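Local coordinates for protein Exo-1,3/1,4-beta-glucanase (Pseudoalteromonas sp., PDB 3RRX) that acts as an exo-1,3/1,4-beta-glucanase, a glycoside hydrolase of family 3 that probably removes glucose units from the ends of beta-glucan chains, at residues A[54-59]-A[90-95]; A[178-183]-A[593-598]; A[415-420]-A[481-486]. The protein carries 1 engineered substitution. All coordinates share one frame; numbering follows the deposited sequence. Where two conformers were deposited one is given.

Interaction 1 (A[54-59]-A[90-95]); sequences QMRKYG and YLAAMD. With NA (sodium ion), chain C.
Arg56 and Ala92 face each other where two helix ends run nearly parallel, their segment axes 7.6 Å apart at closest approach and inclined by 25°. The small Ala92 lets the backbones come close. Its CB touches Met55 CG at 3.8 Å. Met55 then bends at chi2 (64°) and again at chi3, which brings SD alongside Ala93 CB at 4.1 Å. Arg56 CA points its hydrogen almost straight at Ala92 O. Beyond it, the guanidinium passes with one face over Ala92, and NH1 reaches Asp95. This salt bridge, Arg56 NH1 to Asp95 OD2 at 2.7 Å, is formed in the Arg56 conformer described; a second was deposited, so it may not be constant. OD2 lies in the guanidinium plane and uses its anti lone pair, while the two flat groups are turned 66° apart. Asp95 OD1 is held separately by Thr97 N. With an alanine in place of Asp95, the guanidinium would probably lose its charged mate and be freer to turn. Between the helix ends, water 1 hydrogen-bonds to Arg56 O and Ala92 O and also binds the sodium ion. Ala93 O coordinates the ion directly at 2.6 Å, and Asp99 and Ile101 complete the protein ligands. Tyr58 ties helix 52-58 to Glu327 and His331 of helix 326-338. Helix 79-94 is the crossover between strands 62-65 and 106-110, neighbours in the parallel sheet of the TIM-barrel-type domain.

Interaction 2 (A[178-183]-A[593-598]); sequences YSEDPD and LNLNDA. With CA (calcium ion), chain B.
Glu180 meets Leu593, Asn594 and Leu595 at a calcium site that joins the family 3 N-terminal and C-terminal regions. The ion has octahedral geometry, and its two halves differ sharply. On the packed half, three protein oxygens gather: Glu180 OE1 at 2.3 Å from the calcium ion, with Leu593 O and Asn594 OD1 each at 2.4 Å from it. These oxygens crowd one another because the metal draws them together. The Glu180 carboxylate and Asn594 amide planes stand 83° apart. On the other half, the ligands are all water: water 3 lies opposite Glu180 OE1, water 4 opposite Asn594 OD1 and water 5 opposite Leu593 O. Both carboxylate oxygens of Glu180 are held. Its CG sits between the backbone N and the carbonyl carbon (chi1 68°), and the chain runs on extended to the ion. OE2 accepts from Leu595 N at 2.9 Å, from above the carboxylate plane, and also bonds to Ser583 OG. Asn594 ND2 is fixed by Arg167 O, which is likely to keep OD1 turned to the metal. A type II turn from Asn594 to Asp597 shapes the loop, and Asp597 OD2 accepts from Asn594 N. Within this turn Asn596 is exposed. The Asp181 side chain crosses that of Leu595 and N-caps helix 182-197: its OD1 accepts from Asp183 N, while its CG lies 3.9 Å from Leu595 CD1.

Interaction 3 (A[415-420]-A[481-486]); sequences RILVAG and DVAIVV
Ile416 to Ala419 pair in parallel with Val482 to Val485, as neighbouring strands of the mixed six-stranded sheet in the alpha/beta C-terminal region of this family 3 enzyme. Leu417 brackets Ala483: its N donates to Val482 O at 3.1 Å, and its O accepts from Ile484 N at 2.8 Å. Ala419 brackets Val485 in the same way, through Ile484 O and Val486 N. At the strand start, Asp481 closes the ladder with its side chain. Arg415 N donates nearly straight (173°) to Asp481 OD2, while Asp481 N returns a bond to Arg415 O. On one face, Ile416 CG1, anti to the carbonyl carbon (chi1 -60°), is set beside Val482 CG1 at 3.9 Å, the two side chains pointing the same way. Ile416 CG2 also meets Ile484 CD1 at 4.0 Å. Helix 453-463 packs on this face, with Leu457 against both Val418 and Ile484. Leu417, Ala483, Ala419 and Val485 point to the other face, where helix 510-520 brings Leu518 onto Leu417 and Val485. Strand 467-470 bonds to the far edge of 415-419 through Ile416 and Val418. Just past the strand end, Gly420 CA lies 3.3 Å from Val486 O, where a CB would clash.

How the interactions relate
The three contacts lie far apart in the chain and none touches another. Interaction 1 closes first in sequence, with its sodium ion in the N-terminal region. Interaction 2 then spans from that region to the C-terminal one, and interaction 3 is nested inside the long loop it closes. Centres of interactions 1 and 2 are 48 Å apart, those of 1 and 3 are 57 Å apart, and interaction 1 lies across the chain's centre from both others. Interactions 2 and 3 are nearer, with centres 34 Å apart and nearest atoms about 21 Å apart. Two contacts hold metals: calcium in interaction 2 bridges the two family regions, while sodium in interaction 1 lies within one.

Interaction 1 (A[54-59]-A[90-95])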
loop_
_atom_site.group_PDB
_atom_site.type_symbol
_atom_site.label_atom_id
_atom_site.label_comp_id
_atom_site.label_asym_id
_atom_site.label_seq_id
_atom_site.Cartn_x
_atom_site.Cartn_y
_atom_site.Cartn_z
ATOM N N GLN A 54 -3.713 -30.878 -0.857
ATOM C CA GLN A 54 -2.290 -30.602 -0.657
ATOM C C GLN A 54 -2.046 -30.046 0.741
ATOM O O GLN A 54 -1.009 -30.313 1.351
ATOM C CB GLN A 54 -1.757 -29.638 -1.717
ATOM C CG GLN A 54 -1.492 -30.280 -3.081
ATOM C CD GLN A 54 -1.213 -29.247 -4.153
ATOM O OE1 GLN A 54 -1.892 -28.225 -4.237
ATOM N NE2 GLN A 54 -0.196 -29.500 -4.971
ATOM N N MET A 55 -2.997 -29.265 1.250
ATOM C CA MET A 55 -2.876 -28.749 2.611
ATOM C C MET A 55 -2.958 -29.890 3.625
ATOM O O MET A 55 -2.243 -29.906 4.632
ATOM C CB MET A 55 -3.942 -27.693 2.908
ATOM C CG MET A 55 -3.863 -27.163 4.346
ATOM S SD MET A 55 -2.305 -26.286 4.720
ATOM C CE MET A 55 -2.485 -24.786 3.770
ATOM N N ARG A 56 -3.832 -30.854 3.360
ATOM C CA ARG A 56 -3.951 -32.011 4.239
ATOM C C ARG A 56 -2.653 -32.818 4.221
ATOM O O ARG A 56 -2.171 -33.265 5.261
ATOM C CB ARG A 56 -5.135 -32.890 3.821
ATOM C CG ARG A 56 -5.473 -34.001 4.813
ATOM C CD ARG A 56 -6.718 -34.755 4.362
ATOM N NE ARG A 56 -7.740 -33.817 3.914
ATOM C CZ ARG A 56 -8.657 -33.275 4.709
ATOM N NH1 ARG A 56 -8.700 -33.595 5.998
ATOM N NH2 ARG A 56 -9.534 -32.421 4.209
ATOM N N LYS A 57 -2.082 -32.982 3.035
ATOM C CA LYS A 57 -0.877 -33.785 2.863
ATOM C C LYS A 57 0.369 -33.170 3.511
ATOM O O LYS A 57 1.179 -33.881 4.107
ATOM C CB LYS A 57 -0.623 -34.021 1.372
ATOM C CG LYS A 57 0.571 -34.914 1.084
ATOM C CD LYS A 57 0.690 -35.222 -0.398
ATOM C CE LYS A 57 1.918 -36.090 -0.676
ATOM N NZ LYS A 57 2.099 -36.366 -2.131
ATOM N N TYR A 58 0.512 -31.851 3.394
ATOM C CA TYR A 58 1.748 -31.164 3.791
ATOM C C TYR A 58 1.638 -30.298 5.044
ATOM O O TYR A 58 2.619 -30.122 5.759
ATOM C CB TYR A 58 2.251 -30.305 2.635
ATOM C CG TYR A 58 2.693 -31.106 1.436
ATOM C CD1 TYR A 58 3.871 -31.844 1.473
ATOM C CD2 TYR A 58 1.936 -31.133 0.275
ATOM C CE1 TYR A 58 4.286 -32.582 0.380
ATOM C CE2 TYR A 58 2.344 -31.865 -0.830
ATOM C CZ TYR A 58 3.524 -32.589 -0.767
ATOM O OH TYR A 58 3.949 -33.325 -1.848
ATOM N N GLY A 59 0.459 -29.737 5.303
ATOM C CA GLY A 59 0.273 -28.911 6.487
ATOM C C GLY A 59 1.089 -27.621 6.442
ATOM O O GLY A 59 1.678 -27.215 7.441
ATOM N N TYR A 90 -8.202 -24.571 7.209
ATOM C CA TYR A 90 -7.918 -24.697 8.631
ATOM C C TYR A 90 -8.046 -26.157 9.090
ATOM O O TYR A 90 -7.176 -26.678 9.794
ATOM C CB TYR A 90 -8.846 -23.781 9.436
ATOM C CG TYR A 90 -8.783 -23.998 10.928
ATOM C CD1 TYR A 90 -7.950 -23.225 11.737
ATOM C CD2 TYR A 90 -9.556 -24.974 11.533
ATOM C CE1 TYR A 90 -7.901 -23.425 13.111
ATOM C CE2 TYR A 90 -9.513 -25.182 12.893
ATOM C CZ TYR A 90 -8.677 -24.408 13.678
ATOM O OH TYR A 90 -8.642 -24.623 15.038
ATOM N N LEU A 91 -9.128 -26.817 8.682
ATOM C CA LEU A 91 -9.374 -28.202 9.097
ATOM C C LEU A 91 -8.405 -29.196 8.449
ATOM O O LEU A 91 -7.988 -30.176 9.080
ATOM C CB LEU A 91 -10.822 -28.601 8.808
ATOM C CG LEU A 91 -11.863 -27.815 9.607
ATOM C CD1 LEU A 91 -13.286 -28.100 9.088
ATOM C CD2 LEU A 91 -11.747 -28.119 11.086
ATOM N N ALA A 92 -8.045 -28.943 7.199
ATOM C CA ALA A 92 -7.058 -29.769 6.515
ATOM C C ALA A 92 -5.715 -29.690 7.239
ATOM O O ALA A 92 -5.023 -30.702 7.407
ATOM C CB ALA A 92 -6.918 -29.334 5.067
ATOM N N ALA A 93 -5.353 -28.485 7.679
ATOM C CA ALA A 93 -4.118 -28.289 8.437
ATOM C C ALA A 93 -4.200 -28.923 9.821
ATOM O O ALA A 93 -3.197 -29.372 10.351
ATOM C CB ALA A 93 -3.777 -26.797 8.553
ATOM N N MET A 94 -5.382 -28.943 10.424
ATOM C CA MET A 94 -5.516 -29.521 11.756
ATOM C C MET A 94 -5.678 -31.042 11.702
ATOM O O MET A 94 -5.670 -31.710 12.728
ATOM C CB MET A 94 -6.679 -28.887 12.521
ATOM C CG MET A 94 -6.390 -27.479 13.008
ATOM S SD MET A 94 -4.970 -27.462 14.098
ATOM C CE MET A 94 -5.705 -27.993 15.644
ATOM N N ASP A 95 -5.832 -31.581 10.501
ATOM C CA ASP A 95 -5.875 -33.024 10.320
ATOM C C ASP A 95 -4.449 -33.576 10.340
ATOM O O ASP A 95 -3.665 -33.292 9.441
ATOM C CB ASP A 95 -6.536 -33.348 8.981
ATOM C CG ASP A 95 -6.724 -34.839 8.765
ATOM O OD1 ASP A 95 -6.238 -35.631 9.605
ATOM O OD2 ASP A 95 -7.347 -35.212 7.746
HETATM NA NA NA C . -1.219 -31.026 9.748
HETATM O O HOH W 1 -2.242 -31.313 7.249
HETATM O O HOH W 2 0.020 -28.529 10.341
#

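Interaction 2 (A[178-183]-A[593-598])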
loop_
_atom_site.group_PDB
_atom_site.type_symbol
_atom_site.label_atom_id
_atom_site.label_comp_id
_atom_site.label_asym_id
_atom_site.label_seq_id
_atom_site.Cartn_x
_atom_site.Cartn_y
_atom_site.Cartn_z
ATOM N N TYR A 178 4.756 6.975 1.703
ATOM C CA TYR A 178 4.193 8.159 2.347
ATOM C C TYR A 178 4.964 9.438 1.992
ATOM O O TYR A 178 4.399 10.530 2.004
ATOM C CB TYR A 178 4.202 8.019 3.871
ATOM C CG TYR A 178 3.347 6.900 4.448
ATOM C CD1 TYR A 178 1.956 6.912 4.326
ATOM C CD2 TYR A 178 3.939 5.861 5.175
ATOM C CE1 TYR A 178 1.165 5.891 4.892
ATOM C CE2 TYR A 178 3.160 4.836 5.741
ATOM C CZ TYR A 178 1.778 4.858 5.593
ATOM O OH TYR A 178 1.021 3.842 6.160
ATOM N N SER A 179 6.251 9.309 1.695
ATOM C CA SER A 179 7.090 10.502 1.570
ATOM C C SER A 179 8.495 10.215 1.047
ATOM O O SER A 179 9.021 9.107 1.195
ATOM C CB SER A 179 7.201 11.190 2.941
ATOM O OG SER A 179 7.957 12.392 2.876
ATOM N N GLU A 180 9.107 11.229 0.441
ATOM C CA GLU A 180 10.537 11.181 0.129
ATOM C C GLU A 180 11.365 11.366 1.405
ATOM O O GLU A 180 12.568 11.113 1.413
ATOM C CB GLU A 180 10.896 12.304 -0.865
ATOM C CG GLU A 180 10.783 13.719 -0.273
ATOM C CD GLU A 180 10.920 14.848 -1.320
ATOM O OE1 GLU A 180 10.575 14.642 -2.498
ATOM O OE2 GLU A 180 11.354 15.958 -0.959
ATOM N N ASP A 181 10.716 11.837 2.465
ATOM C CA ASP A 181 11.383 12.209 3.727
ATOM C C ASP A 181 11.350 11.071 4.750
ATOM O O ASP A 181 10.273 10.668 5.179
ATOM C CB ASP A 181 10.659 13.431 4.320
ATOM C CG ASP A 181 11.189 13.842 5.701
ATOM O OD1 ASP A 181 12.328 13.470 6.055
ATOM O OD2 ASP A 181 10.462 14.563 6.427
ATOM N N PRO A 182 12.529 10.566 5.176
ATOM C CA PRO A 182 12.506 9.461 6.144
ATOM C C PRO A 182 11.833 9.824 7.470
ATOM O O PRO A 182 11.213 8.953 8.075
ATOM C CB PRO A 182 13.989 9.128 6.348
ATOM C CG PRO A 182 14.734 10.354 5.911
ATOM C CD PRO A 182 13.898 10.964 4.814
ATOM N N ASP A 183 11.922 11.082 7.901
ATOM C CA ASP A 183 11.326 11.490 9.177
ATOM C C ASP A 183 9.815 11.255 9.194
ATOM O O ASP A 183 9.255 10.829 10.206
ATOM C CB ASP A 183 11.588 12.970 9.467
ATOM C CG ASP A 183 13.062 13.279 9.709
ATOM O OD1 ASP A 183 13.859 12.334 9.904
ATOM O OD2 ASP A 183 13.417 14.481 9.714
ATOM N N LEU A 593 14.786 15.126 -6.949
ATOM C CA LEU A 593 14.606 16.385 -6.259
ATOM C C LEU A 593 14.101 16.070 -4.864
ATOM O O LEU A 593 12.941 15.717 -4.722
ATOM C CB LEU A 593 13.539 17.184 -7.010
ATOM C CG LEU A 593 13.086 18.536 -6.469
ATOM C CD1 LEU A 593 14.202 19.578 -6.601
ATOM C CD2 LEU A 593 11.842 18.972 -7.225
ATOM N N ASN A 594 14.945 16.202 -3.841
ATOM C CA ASN A 594 14.558 15.818 -2.482
ATOM C C ASN A 594 14.897 16.866 -1.432
ATOM O O ASN A 594 15.905 17.565 -1.553
ATOM C CB ASN A 594 15.217 14.481 -2.111
ATOM C CG ASN A 594 14.746 13.349 -2.993
ATOM O OD1 ASN A 594 13.549 13.088 -3.076
ATOM N ND2 ASN A 594 15.676 12.682 -3.674
ATOM N N LEU A 595 14.060 16.975 -0.403
ATOM C CA LEU A 595 14.298 17.965 0.637
ATOM C C LEU A 595 15.686 17.715 1.240
ATOM O O LEU A 595 16.141 16.575 1.321
ATOM C CB LEU A 595 13.220 17.906 1.720
ATOM C CG LEU A 595 13.494 16.986 2.898
ATOM C CD1 LEU A 595 12.446 17.164 3.994
ATOM C CD2 LEU A 595 13.549 15.534 2.426
ATOM N N ASN A 596 16.363 18.776 1.644
ATOM C CA ASN A 596 17.725 18.640 2.178
ATOM C C ASN A 596 18.795 18.447 1.102
ATOM O O ASN A 596 19.976 18.347 1.421
ATOM C CB ASN A 596 17.833 17.494 3.204
ATOM C CG ASN A 596 16.967 17.711 4.437
ATOM O OD1 ASN A 596 16.632 18.842 4.791
ATOM N ND2 ASN A 596 16.605 16.617 5.103
ATOM N N ASP A 597 18.399 18.374 -0.164
ATOM C CA ASP A 597 19.387 18.314 -1.239
ATOM C C ASP A 597 20.274 19.564 -1.197
ATOM O O ASP A 597 19.812 20.649 -0.842
ATOM C CB ASP A 597 18.712 18.199 -2.608
ATOM C CG ASP A 597 18.358 16.758 -2.979
ATOM O OD1 ASP A 597 18.637 15.829 -2.188
ATOM O OD2 ASP A 597 17.815 16.558 -4.087
ATOM N N ALA A 598 21.544 19.408 -1.559
ATOM C CA ALA A 598 22.477 20.533 -1.585
ATOM C C ALA A 598 21.977 21.624 -2.528
ATOM O O ALA A 598 21.864 22.785 -2.143
ATOM C CB ALA A 598 23.873 20.065 -1.989
HETATM CA CA CA B . 11.644 13.759 -4.376
HETATM O O HOH W 3 12.714 12.979 -6.536
HETATM O O HOH W 4 9.663 14.361 -5.663
HETATM O O HOH W 5 10.996 11.426 -4.413
#

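Interaction 3 (A[415-420]-A[481-486])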
loop_
_atom_site.group_PDB
_atom_site.type_symbol
_atom_site.label_atom_id
_atom_site.label_comp_id
_atom_site.label_asym_id
_atom_site.label_seq_id
_atom_site.Cartn_x
_atom_site.Cartn_y
_atom_site.Cartn_z
ATOM N N ARG A 415 -23.414 27.168 -11.701
ATOM C CA ARG A 415 -23.517 26.243 -12.824
ATOM C C ARG A 415 -22.124 25.718 -13.154
ATOM O O ARG A 415 -21.233 26.481 -13.555
ATOM C CB ARG A 415 -24.119 26.923 -14.048
ATOM C CG ARG A 415 -24.240 26.005 -15.252
ATOM C CD ARG A 415 -24.784 26.747 -16.462
ATOM N NE ARG A 415 -25.973 27.530 -16.131
ATOM C CZ ARG A 415 -27.220 27.092 -16.256
ATOM N NH1 ARG A 415 -27.457 25.866 -16.708
ATOM N NH2 ARG A 415 -28.235 27.882 -15.930
ATOM N N ILE A 416 -21.942 24.413 -12.981
ATOM C CA ILE A 416 -20.623 23.802 -13.095
ATOM C C ILE A 416 -20.584 22.758 -14.198
ATOM O O ILE A 416 -21.518 21.968 -14.362
ATOM C CB ILE A 416 -20.225 23.151 -11.756
ATOM C CG1 ILE A 416 -20.181 24.216 -10.658
ATOM C CG2 ILE A 416 -18.880 22.403 -11.865
ATOM C CD1 ILE A 416 -19.995 23.651 -9.266
ATOM N N LEU A 417 -19.504 22.772 -14.964
ATOM C CA LEU A 417 -19.211 21.701 -15.905
ATOM C C LEU A 417 -18.084 20.845 -15.339
ATOM O O LEU A 417 -17.054 21.374 -14.925
ATOM C CB LEU A 417 -18.752 22.279 -17.233
ATOM C CG LEU A 417 -18.238 21.296 -18.291
ATOM C CD1 LEU A 417 -19.385 20.427 -18.829
ATOM C CD2 LEU A 417 -17.584 22.074 -19.428
ATOM N N VAL A 418 -18.271 19.528 -15.311
ATOM C CA VAL A 418 -17.189 18.637 -14.891
ATOM C C VAL A 418 -16.739 17.867 -16.116
ATOM O O VAL A 418 -17.551 17.212 -16.775
ATOM C CB VAL A 418 -17.633 17.654 -13.790
ATOM C CG1 VAL A 418 -16.435 16.839 -13.286
ATOM C CG2 VAL A 418 -18.279 18.411 -12.637
ATOM N N ALA A 419 -15.450 17.964 -16.424
ATOM C CA ALA A 419 -14.902 17.400 -17.645
ATOM C C ALA A 419 -13.621 16.650 -17.322
ATOM O O ALA A 419 -13.189 16.613 -16.168
ATOM C CB ALA A 419 -14.619 18.530 -18.675
ATOM N N GLY A 420 -13.012 16.048 -18.337
ATOM C CA GLY A 420 -11.761 15.330 -18.143
ATOM C C GLY A 420 -12.021 13.840 -18.023
ATOM O O GLY A 420 -13.069 13.421 -17.544
ATOM N N ASP A 481 -20.346 28.584 -15.224
ATOM C CA ASP A 481 -19.603 29.578 -14.466
ATOM C C ASP A 481 -18.150 29.144 -14.257
ATOM O O ASP A 481 -17.256 29.977 -14.131
ATOM C CB ASP A 481 -20.262 29.782 -13.106
ATOM C CG ASP A 481 -21.686 30.275 -13.225
ATOM O OD1 ASP A 481 -21.959 31.089 -14.128
ATOM O OD2 ASP A 481 -22.525 29.858 -12.410
ATOM N N VAL A 482 -17.926 27.835 -14.210
ATOM C CA VAL A 482 -16.591 27.283 -13.971
ATOM C C VAL A 482 -16.551 25.841 -14.464
ATOM O O VAL A 482 -17.582 25.159 -14.489
ATOM C CB VAL A 482 -16.215 27.336 -12.468
ATOM C CG1 VAL A 482 -17.202 26.535 -11.629
ATOM C CG2 VAL A 482 -14.767 26.846 -12.230
ATOM N N ALA A 483 -15.374 25.389 -14.888
ATOM C CA ALA A 483 -15.194 23.995 -15.273
ATOM C C ALA A 483 -14.237 23.327 -14.290
ATOM O O ALA A 483 -13.142 23.832 -14.044
ATOM C CB ALA A 483 -14.654 23.890 -16.691
ATOM N N ILE A 484 -14.665 22.214 -13.701
ATOM C CA ILE A 484 -13.758 21.401 -12.897
ATOM C C ILE A 484 -13.294 20.282 -13.798
ATOM O O ILE A 484 -14.103 19.477 -14.269
ATOM C CB ILE A 484 -14.450 20.823 -11.658
ATOM C CG1 ILE A 484 -14.909 21.958 -10.738
ATOM C CG2 ILE A 484 -13.515 19.854 -10.904
ATOM C CD1 ILE A 484 -15.742 21.488 -9.552
ATOM N N VAL A 485 -11.997 20.241 -14.059
ATOM C CA VAL A 485 -11.460 19.296 -15.022
ATOM C C VAL A 485 -10.621 18.249 -14.298
ATOM O O VAL A 485 -9.604 18.574 -13.680
ATOM C CB VAL A 485 -10.633 20.018 -16.090
ATOM C CG1 VAL A 485 -10.105 19.032 -17.116
ATOM C CG2 VAL A 485 -11.484 21.118 -16.774
ATOM N N VAL A 486 -11.067 16.997 -14.353
ATOM C CA VAL A 486 -10.400 15.916 -13.618
ATOM C C VAL A 486 -9.561 15.074 -14.576
ATOM O O VAL A 486 -10.095 14.383 -15.451
ATOM C CB VAL A 486 -11.397 14.991 -12.894
ATOM C CG1 VAL A 486 -10.637 14.061 -11.935
ATOM C CG2 VAL A 486 -12.456 15.801 -12.127
#